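Local coordinates for sulfonate ABC transporter, periplasmic sulfonate-binding protein SsuA (Methylobacillus flagellatus, PDB 3UIF) that probably binds sulfonates or related sulfur compounds in the periplasm and delivers them to an ABC importer, at residues E3-V8 with G43-W48; E37-Q42 with Q219-A224. One frame throughout, in Å; residues are numbered along the deposited sequence.

In the fold
From the N terminus the chain enters strand 6-17, turns back through strand 20-23, runs through helices 26-32 and 35-41 and returns in strand 44-51, where interaction 1 closes this first excursion by setting 44-51 parallel to 6-17. Interaction 2 closes a far longer loop: segment 37-42, reached before that return, meets 219-224 after 176 intervening residues. The two loops therefore cross. Their centres lie about 10 Å apart and they share a seam, at which Ile44 N probably bonds to Leu39 O and Val8 and Ile44 pack on Ile221 and Ala220. Together they tie the sheet edge to two helices on one of its faces.

Interaction 1: E3-V8 with G43-W48; sequences EDLKVV and GIKVEW
Lys6 O accepts the N-H of Lys45 at 2.7 Å (Lys6 O to Lys45 N), while the CA-H of Ile44 also points at this oxygen. Before it in the register Lys6 N reaches Gly43 O at 2.8 Å, and after it Val8 N bonds to Lys45 O and Val8 O receives Glu47 N. The pairing is parallel, and its connection runs through the antiparallel strand 20-23 and helices 26-32 and 35-41, in the mixed sheet of this periplasmic binding protein. Gly43, at positive phi, ends helix 35-41 in a Schellman motif, and its carbonyl takes the first bond of the pairing.

On the face of Val7 and Lys45, the Glu47 carboxylate lies against both Val7 methyls, OE2 standing 3.6 Å from CG1 and from CG2 alike. Leu5 crosses Lys45 at about a right angle, CB to CB 3.9 Å, and its CD2 rests on the Gly43 backbone; CG beside the backbone N (chi1 -57°) swings the branch there. On the other face Val8 CG2 meets Ile44 CG2 at 3.9 Å; helix 215-233 covers these side chains, Ile221 over Val8, and Ile217 and Ala220 over Ile44.

Interaction 2: E37-Q42 with Q219-A224; sequences EELRKQ and QAIVTA
Leu39 reaches across to helix 219-224 with both methyls. Its CD1 meets Ile221 CG1 at 3.7 Å, the two side chains crossing at about a right angle, while CD2 lies on the backbone of Ala220, 3.6 Å from Ala220 O, and also touches the Ala220 CB. Leu39 CG packs on Ala224 CB at 3.9 Å, so that the leucine end fits between Ala220 and Ala224, one helical turn apart. With CG anti to the carbonyl carbon (chi1 -76°), the isopropyl end is swung toward the partner helix although the bond to CB runs across it. Gln42 adds its CG against Ala220 CB at 4.0 Å.

The helices run roughly antiparallel, at 145°, with short-segment axes 10.0 Å apart; the alanines let the leucine come close to the backbone of helix 215-233. Both helices pack on one face of the sheet of strands 6-17 and 44-51, in a fold consistent with type 2 periplasmic binding proteins, and Ile44 touches both Leu39 and Ala220. At the outer margin a water donates to Gln42 OE1 at 3.2 Å and lies, doubtfully close, near Ala220 O. Farther out, Gln219 NE2 bonds to Thr223 OG1 at 3.0 Å, one turn along. The same amide nitrogen holds Phe309 O and the threonine hydroxyl pairs with Glu316, fastening this helix to helix 308-316.

Interaction 1: E3-V8 with G43-W48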
loop_
_atom_site.group_PDB
_atom_site.type_symbol
_atom_site.label_atom_id
_atom_site.label_comp_id
_atom_site.label_asym_id
_atom_site.label_seq_id
_atom_site.Cartn_x
_atom_site.Cartn_y
_atom_site.Cartn_z
ATOM N N GLU A 3 25.830 25.038 -4.054
ATOM C CA GLU A 3 25.282 24.966 -2.689
ATOM C C GLU A 3 25.902 23.832 -1.849
ATOM O O GLU A 3 26.464 22.888 -2.403
ATOM C CB GLU A 3 23.755 24.765 -2.757
ATOM C CG GLU A 3 22.947 25.989 -3.184
ATOM C CD GLU A 3 23.119 27.172 -2.234
ATOM O OE1 GLU A 3 22.791 27.033 -1.029
ATOM O OE2 GLU A 3 23.591 28.241 -2.691
ATOM N N ASP A 4 25.777 23.917 -0.521
ATOM C CA ASP A 4 26.189 22.822 0.374
ATOM C C ASP A 4 25.009 21.925 0.785
ATOM O O ASP A 4 24.496 22.022 1.897
ATOM C CB ASP A 4 26.910 23.367 1.613
ATOM C CG ASP A 4 28.360 23.781 1.332
ATOM O OD1 ASP A 4 28.981 24.393 2.227
ATOM O OD2 ASP A 4 28.900 23.494 0.238
ATOM N N LEU A 5 24.596 21.037 -0.105
ATOM C CA LEU A 5 23.386 20.246 0.134
ATOM C C LEU A 5 23.613 18.943 0.927
ATOM O O LEU A 5 24.683 18.333 0.849
ATOM C CB LEU A 5 22.659 19.968 -1.193
ATOM C CG LEU A 5 22.265 21.219 -1.997
ATOM C CD1 LEU A 5 21.976 20.855 -3.442
ATOM C CD2 LEU A 5 21.087 21.966 -1.374
ATOM N N LYS A 6 22.607 18.551 1.708
ATOM C CA LYS A 6 22.580 17.245 2.368
ATOM C C LYS A 6 21.930 16.218 1.443
ATOM O O LYS A 6 20.772 16.375 1.047
ATOM C CB LYS A 6 21.788 17.324 3.675
ATOM C CG LYS A 6 22.510 18.042 4.799
ATOM C CD LYS A 6 21.593 19.011 5.539
ATOM C CE LYS A 6 22.209 19.444 6.867
ATOM N NZ LYS A 6 21.581 20.696 7.383
ATOM N N VAL A 7 22.664 15.172 1.096
ATOM C CA VAL A 7 22.099 14.124 0.255
ATOM C C VAL A 7 21.247 13.195 1.101
ATOM O O VAL A 7 21.718 12.617 2.074
ATOM C CB VAL A 7 23.170 13.300 -0.490
ATOM C CG1 VAL A 7 22.553 12.019 -1.052
ATOM C CG2 VAL A 7 23.783 14.117 -1.610
ATOM N N VAL A 8 19.982 13.073 0.731
ATOM C CA VAL A 8 19.097 12.140 1.392
ATOM C C VAL A 8 18.622 11.140 0.349
ATOM O O VAL A 8 18.022 11.507 -0.665
ATOM C CB VAL A 8 17.949 12.871 2.110
ATOM C CG1 VAL A 8 16.925 11.883 2.649
ATOM C CG2 VAL A 8 18.518 13.706 3.256
ATOM N N GLY A 43 18.036 23.063 2.143
ATOM C CA GLY A 43 19.416 22.560 2.118
ATOM C C GLY A 43 19.512 21.047 1.941
ATOM O O GLY A 43 20.547 20.448 2.228
ATOM N N ILE A 44 18.428 20.436 1.464
ATOM C CA ILE A 44 18.352 18.994 1.290
ATOM C C ILE A 44 18.240 18.614 -0.181
ATOM O O ILE A 44 17.368 19.109 -0.896
ATOM C CB ILE A 44 17.155 18.392 2.057
ATOM C CG1 ILE A 44 17.342 18.582 3.563
ATOM C CG2 ILE A 44 16.982 16.914 1.712
ATOM C CD1 ILE A 44 16.114 18.291 4.402
ATOM N N LYS A 45 19.139 17.736 -0.617
ATOM C CA LYS A 45 19.057 17.132 -1.932
ATOM C C LYS A 45 18.549 15.695 -1.831
ATOM O O LYS A 45 19.242 14.804 -1.330
ATOM C CB LYS A 45 20.412 17.172 -2.642
ATOM C CG LYS A 45 20.407 16.567 -4.044
ATOM C CD LYS A 45 21.819 16.547 -4.616
ATOM C CE LYS A 45 21.870 15.853 -5.970
ATOM N NZ LYS A 45 23.256 15.935 -6.522
ATOM N N VAL A 46 17.335 15.479 -2.320
ATOM C CA VAL A 46 16.790 14.141 -2.397
ATOM C C VAL A 46 17.421 13.422 -3.574
ATOM O O VAL A 46 17.606 14.004 -4.640
ATOM C CB VAL A 46 15.245 14.128 -2.470
ATOM C CG1 VAL A 46 14.739 15.289 -3.317
ATOM C CG2 VAL A 46 14.714 12.789 -2.998
ATOM N N GLU A 47 17.789 12.167 -3.343
ATOM C CA GLU A 47 18.265 11.293 -4.391
ATOM C C GLU A 47 17.409 10.040 -4.454
ATOM O O GLU A 47 17.210 9.356 -3.453
ATOM C CB GLU A 47 19.710 10.915 -4.141
ATOM C CG GLU A 47 20.704 11.870 -4.757
ATOM C CD GLU A 47 22.117 11.349 -4.635
ATOM O OE1 GLU A 47 22.267 10.099 -4.598
ATOM O OE2 GLU A 47 23.063 12.181 -4.578
ATOM N N TRP A 48 16.906 9.732 -5.633
ATOM C CA TRP A 48 15.979 8.631 -5.753
ATOM C C TRP A 48 16.707 7.354 -5.987
ATOM O O TRP A 48 17.687 7.321 -6.716
ATOM C CB TRP A 48 14.984 8.891 -6.855
ATOM C CG TRP A 48 14.188 10.148 -6.638
ATOM C CD1 TRP A 48 14.274 11.336 -7.355
ATOM C CD2 TRP A 48 13.156 10.391 -5.613
ATOM N NE1 TRP A 48 13.388 12.264 -6.875
ATOM C CE2 TRP A 48 12.684 11.768 -5.831
ATOM C CE3 TRP A 48 12.587 9.631 -4.582
ATOM C CZ2 TRP A 48 11.685 12.340 -5.047
ATOM C CZ3 TRP A 48 11.582 10.217 -3.797
ATOM C CH2 TRP A 48 11.140 11.541 -4.027
#

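Interaction 2: E37-Q42 with Q219-A224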
loop_
_atom_site.group_PDB
_atom_site.type_symbol
_atom_site.label_atom_id
_atom_site.label_comp_id
_atom_site.label_asym_id
_atom_site.label_seq_id
_atom_site.Cartn_x
_atom_site.Cartn_y
_atom_site.Cartn_z
ATOM N N GLU A 37 12.097 20.108 -5.057
ATOM C CA GLU A 37 12.426 21.529 -5.025
ATOM C C GLU A 37 12.263 22.180 -3.649
ATOM O O GLU A 37 13.129 22.943 -3.228
ATOM C CB GLU A 37 11.651 22.285 -6.099
ATOM C CG GLU A 37 11.828 23.804 -6.071
ATOM C CD GLU A 37 13.292 24.281 -6.135
ATOM O OE1 GLU A 37 14.193 23.525 -6.584
ATOM O OE2 GLU A 37 13.548 25.442 -5.730
ATOM N N GLU A 38 11.180 21.865 -2.949
ATOM C CA GLU A 38 10.929 22.409 -1.609
ATOM C C GLU A 38 11.951 21.954 -0.572
ATOM O O GLU A 38 12.310 22.715 0.353
ATOM C CB GLU A 38 9.526 22.044 -1.135
ATOM C CG GLU A 38 8.417 22.847 -1.813
ATOM C CD GLU A 38 7.044 22.509 -1.268
ATOM O OE1 GLU A 38 6.886 21.399 -0.689
ATOM O OE2 GLU A 38 6.125 23.353 -1.406
ATOM N N LEU A 39 12.429 20.721 -0.723
ATOM C CA LEU A 39 13.494 20.218 0.135
ATOM C C LEU A 39 14.828 20.854 -0.175
ATOM O O LEU A 39 15.646 21.054 0.727
ATOM C CB LEU A 39 13.573 18.699 0.073
ATOM C CG LEU A 39 12.423 18.118 0.912
ATOM C CD1 LEU A 39 12.299 16.616 0.711
ATOM C CD2 LEU A 39 12.598 18.466 2.386
ATOM N N ARG A 40 15.033 21.184 -1.451
ATOM C CA ARG A 40 16.232 21.870 -1.886
ATOM C C ARG A 40 16.392 23.206 -1.140
ATOM O O ARG A 40 17.482 23.509 -0.643
ATOM C CB ARG A 40 16.227 22.040 -3.407
ATOM C CG ARG A 40 17.588 22.384 -4.000
ATOM C CD ARG A 40 17.622 22.178 -5.511
ATOM N NE ARG A 40 18.980 22.336 -6.048
ATOM C CZ ARG A 40 19.849 21.339 -6.242
ATOM N NH1 ARG A 40 19.507 20.082 -5.950
ATOM N NH2 ARG A 40 21.069 21.594 -6.725
ATOM N N LYS A 41 15.299 23.967 -1.023
ATOM C CA LYS A 41 15.275 25.219 -0.234
ATOM C C LYS A 41 15.713 25.020 1.221
ATOM O O LYS A 41 16.291 25.918 1.835
ATOM C CB LYS A 41 13.882 25.849 -0.270
ATOM C CG LYS A 41 13.482 26.321 -1.659
ATOM C CD LYS A 41 11.969 26.429 -1.815
ATOM C CE LYS A 41 11.602 26.999 -3.180
ATOM N NZ LYS A 41 10.274 27.678 -3.164
ATOM N N GLN A 42 15.450 23.833 1.755
ATOM C CA GLN A 42 15.829 23.480 3.115
ATOM C C GLN A 42 17.301 23.066 3.255
ATOM O O GLN A 42 17.747 22.734 4.357
ATOM C CB GLN A 42 14.975 22.311 3.582
ATOM C CG GLN A 42 14.324 22.525 4.922
ATOM C CD GLN A 42 12.945 23.087 4.745
ATOM O OE1 GLN A 42 12.203 22.659 3.859
ATOM N NE2 GLN A 42 12.591 24.057 5.575
ATOM N N GLN A 219 11.844 15.677 9.706
ATOM C CA GLN A 219 10.692 16.572 9.759
ATOM C C GLN A 219 10.488 17.322 8.446
ATOM O O GLN A 219 9.362 17.453 7.974
ATOM C CB GLN A 219 10.834 17.565 10.908
ATOM C CG GLN A 219 9.605 18.441 11.103
ATOM C CD GLN A 219 8.387 17.633 11.488
ATOM O OE1 GLN A 219 8.329 17.057 12.581
ATOM N NE2 GLN A 219 7.401 17.570 10.578
ATOM N N ALA A 220 11.574 17.805 7.861
ATOM C CA ALA A 220 11.483 18.569 6.642
ATOM C C ALA A 220 10.882 17.684 5.552
ATOM O O ALA A 220 9.991 18.106 4.807
ATOM C CB ALA A 220 12.845 19.108 6.252
ATOM N N ILE A 221 11.332 16.430 5.510
ATOM C CA ILE A 221 10.787 15.431 4.584
ATOM C C ILE A 221 9.297 15.158 4.785
ATOM O O ILE A 221 8.517 15.215 3.833
ATOM C CB ILE A 221 11.631 14.148 4.606
ATOM C CG1 ILE A 221 12.747 14.291 3.592
ATOM C CG2 ILE A 221 10.818 12.911 4.240
ATOM C CD1 ILE A 221 14.041 13.711 4.075
ATOM N N VAL A 222 8.911 14.876 6.022
ATOM C CA VAL A 222 7.503 14.649 6.356
ATOM C C VAL A 222 6.611 15.871 6.075
ATOM O O VAL A 222 5.558 15.745 5.433
ATOM C CB VAL A 222 7.320 14.167 7.806
ATOM C CG1 VAL A 222 5.854 13.871 8.063
ATOM C CG2 VAL A 222 8.173 12.925 8.068
ATOM N N THR A 223 7.025 17.048 6.535
ATOM C CA THR A 223 6.279 18.258 6.226
ATOM C C THR A 223 6.139 18.420 4.707
ATOM O O THR A 223 5.033 18.639 4.209
ATOM C CB THR A 223 6.926 19.499 6.843
ATOM O OG1 THR A 223 6.814 19.432 8.269
ATOM C CG2 THR A 223 6.252 20.742 6.350
ATOM N N ALA A 224 7.245 18.279 3.975
ATOM C CA ALA A 224 7.223 18.426 2.515
ATOM C C ALA A 224 6.316 17.388 1.852
ATOM O O ALA A 224 5.540 17.721 0.967
ATOM C CB ALA A 224 8.629 18.375 1.936
HETATM O O HOH W 1 9.918 20.650 4.749
#